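Local coordinates for uncharacterized protein (Cricetid herpesvirus 2, PDB 4ZKQ), which binds chemokines as a rodent gammaherpesvirus protein and probably acts as a decoy receptor that keeps them from host receptors, at residues Ala101-Glu104 with Ser105-Thr108; Leu179-Ala182 with Asn183-Arg186; Thr200-Leu203 with Glu204-Cys208; Thr297-Phe300 with Gln301-Asp304; Gly334-Leu338 with Val339-Ile343. One frame throughout, in Å; residues are numbered along the deposited sequence. Where two conformers were deposited one is given.

Contact 1: Ala101-Glu104 with Ser105-Thr108; sequences AVNE and SDLT
The backbone of Asn103 to Leu107 winds through a short 3-10 turn, in which Asp106 N reaches Asn103 O at 2.9 Å and Leu107 N reaches Glu104 O at 3.2 Å. Two successive bonds of this i to i+3 kind define the 3-10 segment, and in both the N-H comes from well above the plane of the carbonyl it meets. The turn lies at the surface, in the loop that leads from strand 85-94 to strand 108-111. A side chain ties its entrance down from within: the carboxylate of Asp106 folds back over the start of the turn, and its OD2 accepts the N-H of Asn103 at 2.9 Å. That pair of residues is therefore joined twice, main chain to main chain in one direction and main chain to carboxylate in the other. The N-H reaches OD2 on its anti side, 29° out of the carboxylate plane. With CG swung beside its own backbone N (chi1 -70°), the Asp106 carboxylate faces back along the chain, leaving Asp106 CB close to Asn103 O. The Asn103 amide lies 27° from the carboxylate plane, but what it offers to OD2 is its CB, at 3.6 Å. Glu104 points away from 105-108, its extended chain passing Trp94 and Phe121 to a salt bridge with Arg134, while Leu107 is buried against the same two rings. Beside the Asp106 side chain, Val102 supplies an apolar flank with the branch anti to its backbone N: Val102 CG1 rests 3.8 Å from Asp106 CB.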
loop_
_atom_site.group_PDB
_atom_site.type_symbol
_atom_site.label_atom_id
_atom_site.label_comp_id
_atom_site.label_asym_id
_atom_site.label_seq_id
_atom_site.Cartn_x
_atom_site.Cartn_y
_atom_site.Cartn_z
ATOM N N ALA A 101 -15.978 17.626 -23.826
ATOM C CA ALA A 101 -16.217 18.901 -23.156
ATOM C C ALA A 101 -16.456 18.697 -21.667
ATOM O O ALA A 101 -17.596 18.730 -21.202
ATOM C CB ALA A 101 -17.403 19.612 -23.782
ATOM N N VAL A 102 -15.374 18.484 -20.928
ATOM C CA VAL A 102 -15.454 18.291 -19.488
ATOM C C VAL A 102 -14.534 19.298 -18.823
ATOM O O VAL A 102 -13.387 19.475 -19.234
ATOM C CB VAL A 102 -15.073 16.851 -19.080
ATOM C CG1 VAL A 102 -15.067 16.697 -17.567
ATOM C CG2 VAL A 102 -16.045 15.861 -19.694
ATOM N N ASN A 103 -15.058 19.976 -17.808
ATOM C CA ASN A 103 -14.298 20.984 -17.086
ATOM C C ASN A 103 -13.567 20.348 -15.911
ATOM O O ASN A 103 -14.008 19.329 -15.382
ATOM C CB ASN A 103 -15.220 22.104 -16.589
ATOM C CG ASN A 103 -15.885 22.866 -17.724
ATOM O OD1 ASN A 103 -15.231 23.264 -18.689
ATOM N ND2 ASN A 103 -17.195 23.071 -17.613
ATOM N N GLU A 104 -12.454 20.953 -15.512
ATOM C CA GLU A 104 -11.706 20.507 -14.340
ATOM C C GLU A 104 -12.616 20.424 -13.117
ATOM O O GLU A 104 -12.442 19.557 -12.261
ATOM C CB GLU A 104 -10.531 21.453 -14.062
ATOM C CG GLU A 104 -9.490 21.476 -15.168
ATOM C CD GLU A 104 -8.342 22.430 -14.896
ATOM O OE1 GLU A 104 -8.453 23.295 -13.998
ATOM O OE2 GLU A 104 -7.314 22.310 -15.593
ATOM N N SER A 105 -13.599 21.315 -13.058
ATOM C CA SER A 105 -14.511 21.389 -11.920
ATOM C C SER A 105 -15.510 20.242 -11.885
ATOM O O SER A 105 -16.204 20.053 -10.889
ATOM C CB SER A 105 -15.267 22.718 -11.944
ATOM O OG SER A 105 -14.365 23.805 -11.837
ATOM N N ASP A 106 -15.592 19.481 -12.970
ATOM C CA ASP A 106 -16.467 18.313 -13.011
ATOM C C ASP A 106 -15.850 17.098 -12.320
ATOM O O ASP A 106 -16.537 16.111 -12.058
ATOM C CB ASP A 106 -16.802 17.958 -14.460
ATOM C CG ASP A 106 -17.719 18.973 -15.112
ATOM O OD1 ASP A 106 -18.665 19.441 -14.442
ATOM O OD2 ASP A 106 -17.489 19.304 -16.292
ATOM N N LEU A 107 -14.548 17.164 -12.052
ATOM C CA LEU A 107 -13.850 16.082 -11.360
ATOM C C LEU A 107 -13.917 16.266 -9.854
ATOM O O LEU A 107 -13.579 17.332 -9.344
ATOM C CB LEU A 107 -12.382 16.025 -11.798
ATOM C CG LEU A 107 -11.450 15.095 -11.016
ATOM C CD1 LEU A 107 -11.793 13.629 -11.265
ATOM C CD2 LEU A 107 -9.994 15.388 -11.372
ATOM N N THR A 108 -14.333 15.225 -9.141
ATOM C CA THR A 108 -14.210 15.217 -7.693
ATOM C C THR A 108 -13.515 13.944 -7.216
ATOM O O THR A 108 -13.495 12.925 -7.910
ATOM C CB THR A 108 -15.575 15.342 -7.003
ATOM O OG1 THR A 108 -16.390 14.215 -7.344
ATOM C CG2 THR A 108 -16.277 16.643 -7.426
#

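Contact 2: Leu179-Ala182 with Asn183-Arg186; sequences LWKA and NDSR
Lys181 and Asp184 face each other across a tight reversal of the chain and, in one of the two modelled lysine conformers, form a long salt bridge, NZ to OD2 3.8 Å. A water donates both to Asp184 OD2 and to the carbonyl O of Leu179, mooring the carboxylate to the strand. In the same lysine conformer, where a bend at chi4 (87°) turns NZ toward it, this water also accepts from Lys181 NZ at 2.6 Å; the lysine arm is thus tentative. The other oxygen of the carboxylate looks onward along the chain. Asp184 OD1 takes the Arg186 side chain on its syn lone pair, NH1 lying 2.9 Å away with the oxygen nearly in the guanidinium plane, and on its anti side it accepts the backbone N of Arg186 at 3.0 Å. Two donors of one residue thus fix the carboxylate's rotation. Farther out, Thr23 holds Arg186 NE, and Tyr57 touches both Lys181 and Arg186. Asp184 N bonds to Lys181 O. The arrangement is a type II beta turn at the exit of strand 175-181, running directly into an Asx turn and braced by a salt-bridge network.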
loop_
_atom_site.group_PDB
_atom_site.type_symbol
_atom_site.label_atom_id
_atom_site.label_comp_id
_atom_site.label_asym_id
_atom_site.label_seq_id
_atom_site.Cartn_x
_atom_site.Cartn_y
_atom_site.Cartn_z
ATOM N N LEU A 179 1.041 3.430 -9.729
ATOM C CA LEU A 179 0.797 4.220 -10.926
ATOM C C LEU A 179 -0.243 3.521 -11.781
ATOM O O LEU A 179 0.005 2.440 -12.314
ATOM C CB LEU A 179 2.093 4.449 -11.703
ATOM C CG LEU A 179 2.008 5.426 -12.881
ATOM C CD1 LEU A 179 1.547 6.790 -12.404
ATOM C CD2 LEU A 179 3.371 5.525 -13.550
ATOM N N TRP A 180 -1.412 4.150 -11.880
ATOM C CA TRP A 180 -2.567 3.597 -12.577
ATOM C C TRP A 180 -2.743 4.361 -13.875
ATOM O O TRP A 180 -3.100 5.532 -13.855
ATOM C CB TRP A 180 -3.829 3.702 -11.713
ATOM C CG TRP A 180 -3.605 3.160 -10.361
ATOM C CD1 TRP A 180 -3.194 3.850 -9.260
ATOM C CD2 TRP A 180 -3.734 1.798 -9.958
ATOM N NE1 TRP A 180 -3.063 3.002 -8.190
ATOM C CE2 TRP A 180 -3.393 1.730 -8.593
ATOM C CE3 TRP A 180 -4.113 0.620 -10.618
ATOM C CZ2 TRP A 180 -3.412 0.546 -7.874
ATOM C CZ3 TRP A 180 -4.137 -0.558 -9.902
ATOM C CH2 TRP A 180 -3.785 -0.588 -8.546
ATOM N N LYS A 181 -2.464 3.696 -14.994
ATOM C CA LYS A 181 -2.540 4.331 -16.307
ATOM C C LYS A 181 -3.734 3.834 -17.102
ATOM O O LYS A 181 -4.070 2.648 -17.076
ATOM C CB LYS A 181 -1.264 4.077 -17.113
ATOM C CG LYS A 181 -0.005 4.623 -16.489
ATOM C CD LYS A 181 1.149 4.562 -17.478
ATOM C CE LYS A 181 2.487 4.565 -16.769
ATOM N NZ LYS A 181 2.934 3.195 -16.379
ATOM N N ALA A 182 -4.382 4.750 -17.806
ATOM C CA ALA A 182 -5.443 4.367 -18.714
ATOM C C ALA A 182 -4.811 3.523 -19.822
ATOM O O ALA A 182 -3.756 3.873 -20.345
ATOM C CB ALA A 182 -6.139 5.585 -19.287
ATOM N N ASN A 183 -5.448 2.410 -20.152
ATOM C CA ASN A 183 -4.930 1.494 -21.169
ATOM C C ASN A 183 -3.548 0.919 -20.841
ATOM O O ASN A 183 -2.790 0.560 -21.741
ATOM C CB ASN A 183 -4.882 2.189 -22.532
ATOM C CG ASN A 183 -6.266 2.528 -23.058
ATOM O OD1 ASN A 183 -7.203 1.749 -22.902
ATOM N ND2 ASN A 183 -6.400 3.693 -23.678
ATOM N N ASP A 184 -3.224 0.823 -19.555
ATOM C CA ASP A 184 -2.055 0.064 -19.133
ATOM C C ASP A 184 -2.192 -1.366 -19.644
ATOM O O ASP A 184 -3.303 -1.892 -19.743
ATOM C CB ASP A 184 -1.917 0.066 -17.612
ATOM C CG ASP A 184 -0.535 -0.326 -17.164
ATOM O OD1 ASP A 184 -0.286 -1.536 -16.987
ATOM O OD2 ASP A 184 0.306 0.577 -17.000
ATOM N N SER A 185 -1.074 -2.009 -19.960
ATOM C CA SER A 185 -1.124 -3.374 -20.481
ATOM C C SER A 185 -1.594 -4.365 -19.420
ATOM O O SER A 185 -2.103 -5.438 -19.744
ATOM C CB SER A 185 0.249 -3.802 -21.004
ATOM O OG SER A 185 1.172 -3.924 -19.941
ATOM N N ARG A 186 -1.431 -4.000 -18.154
ATOM C CA ARG A 186 -1.751 -4.903 -17.044
ATOM C C ARG A 186 -3.247 -4.923 -16.730
ATOM O O ARG A 186 -3.658 -4.743 -15.585
ATOM C CB ARG A 186 -0.953 -4.494 -15.808
ATOM C CG ARG A 186 0.541 -4.444 -16.075
ATOM C CD ARG A 186 1.294 -3.776 -14.941
ATOM N NE ARG A 186 2.731 -3.691 -15.191
ATOM C CZ ARG A 186 3.296 -2.811 -16.011
ATOM N NH1 ARG A 186 2.543 -1.950 -16.679
ATOM N NH2 ARG A 186 4.612 -2.789 -16.163
HETATM O O HOH W 1 1.126 1.970 -14.888
HETATM O O HOH W 2 4.138 0.358 -17.957
#

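Contact 3: Thr200-Leu203 with Glu204-Cys208; sequences TTVL and ENQTC. With NAG (2-acetamido-2-deoxy-beta-D-glucopyranose), chain B.
Gln206 reaches back over its own turn to grip the chain at Val202 and Leu203. Its CG stands opposite the backbone N (chi1 -177°) and the chain stays extended beyond it, which carries the amide past Thr201, whose side chain runs the other way alongside. OE1 then accepts two consecutive N-H groups: Val202 N at 2.9 Å, almost straight at 174°, and Leu203 N at 3.1 Å, in the carbonyl plane but more bent. The other end of the amide is occupied too, since a water accepts from Gln206 NE2 and donates to Thr200 O, both at 2.9 Å. The Val202 CG2 methyl lies against the oxygen, 3.5 Å from Gln206 OE1. Leu203 packs on Val260 and Val262, and a type II beta turn from Leu203 to Gln206 leads into strand 206-223, where Cys208 is joined to Cys197. At that turn's third position Asn205 bears an N-linked glycan, its ND2 bonded to C1 of the first N-acetylglucosamine. Asn205 points away, so the sugar takes no part in the glutamine's bonds. With one side-chain oxygen satisfying two successive N-H groups, Gln206 probably holds the irregular 201-203 backbone in place.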
loop_
_atom_site.group_PDB
_atom_site.type_symbol
_atom_site.label_atom_id
_atom_site.label_comp_id
_atom_site.label_asym_id
_atom_site.label_seq_id
_atom_site.Cartn_x
_atom_site.Cartn_y
_atom_site.Cartn_z
ATOM N N THR A 200 -27.341 -5.370 5.593
ATOM C CA THR A 200 -28.265 -4.256 5.759
ATOM C C THR A 200 -27.620 -2.935 5.335
ATOM O O THR A 200 -26.487 -2.632 5.711
ATOM C CB THR A 200 -28.752 -4.124 7.212
ATOM O OG1 THR A 200 -29.163 -5.405 7.705
ATOM C CG2 THR A 200 -29.923 -3.151 7.289
ATOM N N THR A 201 -28.366 -2.155 4.558
ATOM C CA THR A 201 -27.902 -0.863 4.053
ATOM C C THR A 201 -27.476 0.061 5.188
ATOM O O THR A 201 -28.115 0.103 6.239
ATOM C CB THR A 201 -29.006 -0.177 3.210
ATOM O OG1 THR A 201 -29.134 -0.851 1.954
ATOM C CG2 THR A 201 -28.677 1.280 2.941
ATOM N N VAL A 202 -26.385 0.792 4.968
ATOM C CA VAL A 202 -25.888 1.757 5.942
ATOM C C VAL A 202 -25.680 3.126 5.298
ATOM O O VAL A 202 -25.425 4.113 5.988
ATOM C CB VAL A 202 -24.573 1.277 6.577
ATOM C CG1 VAL A 202 -24.788 -0.047 7.296
ATOM C CG2 VAL A 202 -23.487 1.133 5.525
ATOM N N LEU A 203 -25.804 3.176 3.975
ATOM C CA LEU A 203 -25.678 4.416 3.219
ATOM C C LEU A 203 -26.891 4.635 2.336
ATOM O O LEU A 203 -27.516 3.681 1.885
ATOM C CB LEU A 203 -24.434 4.393 2.330
ATOM C CG LEU A 203 -23.047 4.384 2.960
ATOM C CD1 LEU A 203 -22.009 4.324 1.850
ATOM C CD2 LEU A 203 -22.837 5.605 3.833
ATOM N N GLU A 204 -27.202 5.893 2.054
ATOM C CA GLU A 204 -28.223 6.200 1.069
ATOM C C GLU A 204 -27.691 5.924 -0.337
ATOM O O GLU A 204 -26.542 6.238 -0.650
ATOM C CB GLU A 204 -28.675 7.653 1.202
ATOM C CG GLU A 204 -29.183 7.993 2.595
ATOM C CD GLU A 204 -30.222 7.002 3.089
ATOM O OE1 GLU A 204 -31.284 6.887 2.442
ATOM O OE2 GLU A 204 -29.972 6.327 4.112
ATOM N N ASN A 205 -28.539 5.328 -1.170
ATOM C CA ASN A 205 -28.179 4.948 -2.534
ATOM C C ASN A 205 -26.953 4.039 -2.560
ATOM O O ASN A 205 -26.086 4.148 -3.428
ATOM C CB ASN A 205 -27.971 6.204 -3.392
ATOM C CG ASN A 205 -29.266 6.668 -4.038
ATOM O OD1 ASN A 205 -30.349 6.284 -3.594
ATOM N ND2 ASN A 205 -29.169 7.481 -5.088
ATOM N N GLN A 206 -26.918 3.108 -1.611
ATOM C CA GLN A 206 -25.768 2.243 -1.430
ATOM C C GLN A 206 -25.514 1.400 -2.666
ATOM O O GLN A 206 -26.413 0.745 -3.195
ATOM C CB GLN A 206 -25.951 1.344 -0.213
ATOM C CG GLN A 206 -24.735 0.477 0.067
ATOM C CD GLN A 206 -24.727 -0.100 1.463
ATOM O OE1 GLN A 206 -25.093 0.570 2.429
ATOM N NE2 GLN A 206 -24.305 -1.352 1.577
ATOM N N THR A 207 -24.268 1.443 -3.116
ATOM C CA THR A 207 -23.825 0.743 -4.308
ATOM C C THR A 207 -22.573 -0.041 -3.949
ATOM O O THR A 207 -21.609 0.534 -3.448
ATOM C CB THR A 207 -23.530 1.728 -5.451
ATOM O OG1 THR A 207 -24.681 2.550 -5.676
ATOM C CG2 THR A 207 -23.172 0.996 -6.737
ATOM N N CYS A 208 -22.599 -1.350 -4.185
ATOM C CA CYS A 208 -21.497 -2.219 -3.788
ATOM C C CYS A 208 -20.639 -2.628 -4.980
ATOM O O CYS A 208 -21.149 -3.001 -6.039
ATOM C CB CYS A 208 -22.028 -3.457 -3.070
ATOM S SG CYS A 208 -22.846 -3.078 -1.505
HETATM C C1 NAG B . -30.362 7.941 -5.770
HETATM C C2 NAG B . -31.372 8.623 -4.912
HETATM C C3 NAG B . -31.472 10.105 -5.305
HETATM C C4 NAG B . -30.066 10.632 -5.559
HETATM C C5 NAG B . -29.569 10.011 -6.845
HETATM C C6 NAG B . -28.051 9.911 -6.882
HETATM C C7 NAG B . -33.307 7.315 -4.019
HETATM C C8 NAG B . -34.611 6.636 -4.282
HETATM N N2 NAG B . -32.615 7.973 -5.105
HETATM O O3 NAG B . -32.061 10.830 -4.276
HETATM O O4 NAG B . -30.166 12.042 -5.648
HETATM O O5 NAG B . -30.103 8.701 -6.984
HETATM O O6 NAG B . -27.546 10.755 -7.911
HETATM O O7 NAG B . -32.850 7.305 -2.889
HETATM O O HOH W 3 -24.117 -2.706 4.105
#

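Contact 4: Thr297-Phe300 with Gln301-Asp304; sequences TDLF and QTAD
Thr302 turns its side chain back on Leu299, and the two cross at an angle, with Leu299 CD1 3.9 Å from Thr302 OG1. What binds them is the leucine carbonyl, held by two donors from one residue. Thr302 OG1 gives its proton to Leu299 O at 2.8 Å, in the carbonyl plane and on a lone pair, while Thr302 N reaches the same oxygen at 3.0 Å from well above that plane. The hydroxyl gets there because it sits between the backbone N and the carbonyl carbon (chi1 84°), a placement that leaves the methyl CG2 facing Asp298 O at 3.3 Å. One threonine thereby presents a polar branch to one carbonyl and an apolar branch to the carbonyl before it. Asp298 O has its own donor, Gln301 N at 3.0 Å, and Gln301 is bent at its second torsion, so that its amide folds back beside the carbonyl of Phe300. The Phe300 side chain points away from 301-304, and Ala303 CB lies 3.8 Å from Phe300 O. At the entrance, Thr297 OG1 accepts Leu299 N at 3.0 Å, an ST turn just ahead of the Asp298-Thr302 turns; residues 301-303 keep helical backbone angles without the regular bonds. The hydroxyls of Thr297 and Thr302 have further partners in Glu390 and Ser385. The turn joins strand 290-296 to strand 308-315, with Leu299 packed on Val308, Met383 and Tyr388 and the Phe300 ring stacked on Tyr354, so that it rests against strands 308-315, 378-384 and 388-395.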
loop_
_atom_site.group_PDB
_atom_site.type_symbol
_atom_site.label_atom_id
_atom_site.label_comp_id
_atom_site.label_asym_id
_atom_site.label_seq_id
_atom_site.Cartn_x
_atom_site.Cartn_y
_atom_site.Cartn_z
ATOM N N THR A 297 17.660 -17.160 3.138
ATOM C CA THR A 297 16.784 -16.766 2.040
ATOM C C THR A 297 17.574 -16.637 0.743
ATOM O O THR A 297 18.737 -16.236 0.759
ATOM C CB THR A 297 16.067 -15.428 2.339
ATOM O OG1 THR A 297 15.301 -15.025 1.198
ATOM C CG2 THR A 297 17.071 -14.339 2.680
ATOM N N ASP A 298 16.936 -16.988 -0.372
ATOM C CA ASP A 298 17.525 -16.804 -1.695
ATOM C C ASP A 298 16.997 -15.529 -2.338
ATOM O O ASP A 298 17.166 -15.317 -3.533
ATOM C CB ASP A 298 17.222 -18.005 -2.594
ATOM C CG ASP A 298 15.735 -18.191 -2.839
ATOM O OD1 ASP A 298 14.928 -17.716 -2.010
ATOM O OD2 ASP A 298 15.371 -18.813 -3.857
ATOM N N LEU A 299 16.357 -14.682 -1.539
ATOM C CA LEU A 299 15.685 -13.504 -2.061
ATOM C C LEU A 299 16.636 -12.588 -2.824
ATOM O O LEU A 299 16.278 -12.054 -3.871
ATOM C CB LEU A 299 15.017 -12.726 -0.922
ATOM C CG LEU A 299 14.313 -11.436 -1.340
ATOM C CD1 LEU A 299 13.103 -11.753 -2.206
ATOM C CD2 LEU A 299 13.919 -10.623 -0.119
ATOM N N PHE A 300 17.844 -12.404 -2.305
ATOM C CA PHE A 300 18.759 -11.440 -2.900
ATOM C C PHE A 300 19.329 -11.932 -4.228
ATOM O O PHE A 300 19.962 -11.163 -4.950
ATOM C CB PHE A 300 19.881 -11.105 -1.918
ATOM C CG PHE A 300 19.413 -10.321 -0.732
ATOM C CD1 PHE A 300 19.357 -8.941 -0.778
ATOM C CD2 PHE A 300 18.999 -10.963 0.419
ATOM C CE1 PHE A 300 18.908 -8.218 0.307
ATOM C CE2 PHE A 300 18.553 -10.243 1.509
ATOM C CZ PHE A 300 18.508 -8.868 1.451
ATOM N N GLN A 301 19.076 -13.198 -4.559
ATOM C CA GLN A 301 19.493 -13.765 -5.843
ATOM C C GLN A 301 18.420 -13.580 -6.916
ATOM O O GLN A 301 18.664 -13.826 -8.098
ATOM C CB GLN A 301 19.822 -15.252 -5.686
ATOM C CG GLN A 301 20.785 -15.553 -4.547
ATOM C CD GLN A 301 22.035 -14.695 -4.595
ATOM O OE1 GLN A 301 22.483 -14.175 -3.573
ATOM N NE2 GLN A 301 22.607 -14.545 -5.786
ATOM N N THR A 302 17.240 -13.134 -6.495
ATOM C CA THR A 302 16.115 -12.873 -7.392
ATOM C C THR A 302 16.024 -11.419 -7.820
ATOM O O THR A 302 15.235 -11.060 -8.697
ATOM C CB THR A 302 14.778 -13.221 -6.714
ATOM O OG1 THR A 302 14.339 -12.109 -5.906
ATOM C CG2 THR A 302 14.928 -14.462 -5.856
ATOM N N ALA A 303 16.826 -10.584 -7.181
ATOM C CA ALA A 303 16.620 -9.147 -7.226
ATOM C C ALA A 303 16.872 -8.520 -8.604
ATOM O O ALA A 303 16.437 -7.392 -8.859
ATOM C CB ALA A 303 17.492 -8.498 -6.188
ATOM N N ASP A 304 17.553 -9.247 -9.486
ATOM C CA ASP A 304 17.845 -8.760 -10.840
ATOM C C ASP A 304 18.633 -7.447 -10.815
ATOM O O ASP A 304 18.346 -6.520 -11.575
ATOM C CB ASP A 304 16.543 -8.580 -11.645
ATOM C CG ASP A 304 16.792 -8.396 -13.142
ATOM O OD1 ASP A 304 17.789 -8.948 -13.657
ATOM O OD2 ASP A 304 15.991 -7.698 -13.801
#

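Contact 5: Gly334-Leu338 with Val339-Ile343; sequences GRRKL and VPRRI
Bends at chi2 and chi3 (-80° and -148°) curl the Arg341 side chain back over the preceding loop, and a bend at chi3 of Arg336, in one of its two modelled conformers, lays a second guanidinium upon it. The loop is a run of two type II beta turns, Gly334 to Lys337 and Arg336 to Val339, leading into the short strand 341-342, which pairs with strand 324-330. Arg341 holds the loop together. Its NH2 donates to Arg335 O at 2.8 Å and its NH1 to Arg336 O at 2.9 Å, while NH1 also reaches Val339 O on a lone pair in the carbonyl plane. All three oxygens lie near the guanidinium plane, at its edge, so three main-chain carbonyls gather round one cation. In that one conformer Arg336 covers a face, stacked flat with centres 3.9 Å apart and planes at 30°, a stack to be taken with caution. Arg341 also touches Pro331 and Arg32. Arg336 O serves both the turn and Arg341: Val339 N, 3.2 Å away, and Arg341 NH1 approach that oxygen from opposite faces of its carbonyl plane.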
loop_
_atom_site.group_PDB
_atom_site.type_symbol
_atom_site.label_atom_id
_atom_site.label_comp_id
_atom_site.label_asym_id
_atom_site.label_seq_id
_atom_site.Cartn_x
_atom_site.Cartn_y
_atom_site.Cartn_z
ATOM N N GLY A 334 26.365 -1.948 -6.694
ATOM C CA GLY A 334 26.845 -0.602 -6.426
ATOM C C GLY A 334 27.504 -0.457 -5.066
ATOM O O GLY A 334 27.834 -1.452 -4.422
ATOM N N ARG A 335 27.685 0.788 -4.633
ATOM C CA ARG A 335 28.355 1.097 -3.369
ATOM C C ARG A 335 27.662 0.463 -2.172
ATOM O O ARG A 335 26.439 0.549 -2.039
ATOM C CB ARG A 335 28.429 2.615 -3.155
ATOM C CG ARG A 335 29.377 3.339 -4.102
ATOM C CD ARG A 335 29.502 4.831 -3.791
ATOM N NE ARG A 335 28.846 5.642 -4.817
ATOM C CZ ARG A 335 27.543 5.903 -4.845
ATOM N NH1 ARG A 335 26.747 5.426 -3.895
ATOM N NH2 ARG A 335 27.029 6.643 -5.820
ATOM N N ARG A 336 28.456 -0.160 -1.305
ATOM C CA ARG A 336 27.945 -0.778 -0.084
ATOM C C ARG A 336 26.767 -1.698 -0.390
ATOM O O ARG A 336 25.756 -1.681 0.311
ATOM C CB ARG A 336 27.529 0.293 0.931
ATOM C CG ARG A 336 28.682 1.149 1.440
ATOM C CD ARG A 336 28.279 2.010 2.633
ATOM N NE ARG A 336 27.409 3.125 2.248
ATOM C CZ ARG A 336 26.173 3.338 2.701
ATOM N NH1 ARG A 336 25.602 2.518 3.579
ATOM N NH2 ARG A 336 25.498 4.393 2.265
ATOM N N LYS A 337 26.897 -2.497 -1.444
ATOM C CA LYS A 337 25.816 -3.390 -1.845
ATOM C C LYS A 337 25.497 -4.356 -0.709
ATOM O O LYS A 337 26.370 -4.703 0.083
ATOM C CB LYS A 337 26.173 -4.153 -3.130
ATOM C CG LYS A 337 27.147 -5.313 -2.958
ATOM C CD LYS A 337 27.461 -5.972 -4.300
ATOM C CE LYS A 337 28.303 -7.227 -4.122
ATOM N NZ LYS A 337 28.672 -7.855 -5.422
ATOM N N LEU A 338 24.228 -4.744 -0.622
ATOM C CA LEU A 338 23.734 -5.684 0.382
ATOM C C LEU A 338 23.802 -5.132 1.812
ATOM O O LEU A 338 23.625 -5.873 2.779
ATOM C CB LEU A 338 24.493 -7.009 0.276
ATOM C CG LEU A 338 24.373 -7.670 -1.104
ATOM C CD1 LEU A 338 25.177 -8.961 -1.169
ATOM C CD2 LEU A 338 22.916 -7.943 -1.468
ATOM N N VAL A 339 24.013 -3.824 1.935
ATOM C CA VAL A 339 23.987 -3.153 3.233
ATOM C C VAL A 339 22.687 -2.355 3.360
ATOM O O VAL A 339 22.467 -1.429 2.581
ATOM C CB VAL A 339 25.186 -2.203 3.417
ATOM C CG1 VAL A 339 25.094 -1.479 4.758
ATOM C CG2 VAL A 339 26.496 -2.971 3.309
ATOM N N PRO A 340 21.821 -2.709 4.333
ATOM C CA PRO A 340 20.543 -2.000 4.470
ATOM C C PRO A 340 20.685 -0.509 4.745
ATOM O O PRO A 340 21.496 -0.097 5.575
ATOM C CB PRO A 340 19.874 -2.702 5.663
ATOM C CG PRO A 340 20.481 -4.044 5.707
ATOM C CD PRO A 340 21.911 -3.841 5.275
ATOM N N ARG A 341 19.902 0.282 4.014
ATOM C CA ARG A 341 19.783 1.716 4.240
ATOM C C ARG A 341 18.465 2.006 4.936
ATOM O O ARG A 341 17.404 1.786 4.365
ATOM C CB ARG A 341 19.831 2.493 2.919
ATOM C CG ARG A 341 20.767 1.941 1.839
ATOM C CD ARG A 341 22.185 2.342 2.095
ATOM N NE ARG A 341 22.932 2.523 0.850
ATOM C CZ ARG A 341 23.709 1.607 0.275
ATOM N NH1 ARG A 341 23.859 0.398 0.800
ATOM N NH2 ARG A 341 24.346 1.908 -0.846
ATOM N N ARG A 342 18.532 2.509 6.159
ATOM C CA ARG A 342 17.341 2.884 6.903
ATOM C C ARG A 342 16.655 4.061 6.224
ATOM O O ARG A 342 17.316 5.005 5.785
ATOM C CB ARG A 342 17.722 3.234 8.335
ATOM C CG ARG A 342 16.598 3.127 9.343
ATOM C CD ARG A 342 17.110 3.466 10.740
ATOM N NE ARG A 342 18.276 2.661 11.107
ATOM C CZ ARG A 342 19.005 2.844 12.203
ATOM N NH1 ARG A 342 18.702 3.812 13.060
ATOM N NH2 ARG A 342 20.044 2.056 12.444
ATOM N N ILE A 343 15.332 4.008 6.126
ATOM C CA ILE A 343 14.610 5.048 5.404
ATOM C C ILE A 343 14.353 6.263 6.292
ATOM O O ILE A 343 14.568 7.405 5.866
ATOM C CB ILE A 343 13.295 4.510 4.821
ATOM C CG1 ILE A 343 13.618 3.606 3.631
ATOM C CG2 ILE A 343 12.409 5.661 4.376
ATOM C CD1 ILE A 343 12.419 2.996 2.939
#

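How the contacts relate
The five contacts follow one another along the chain, each a local turn where a polar side chain bonds to nearby backbone. Only contacts 4 and 5 touch: Phe300 CD1 meets Leu338 CD2 at 3.8 Å, so the turn at 297-304 and the loop at 334-343 pack together. Contact 3 carries a glycan at Asn205, and the Asp106 side chain of contact 1 is about 11 Å from a bound N-acetylglucosamine. Contacts 1 and 3 each lie about 46 Å from contact 4 between centres. Contact 2 is more central, its nearest atoms about 12 Å from contact 1 and about 13 Å from contact 4. Contacts 3 and 5 reach the same sheet but lie on opposite sides of the chain's centre.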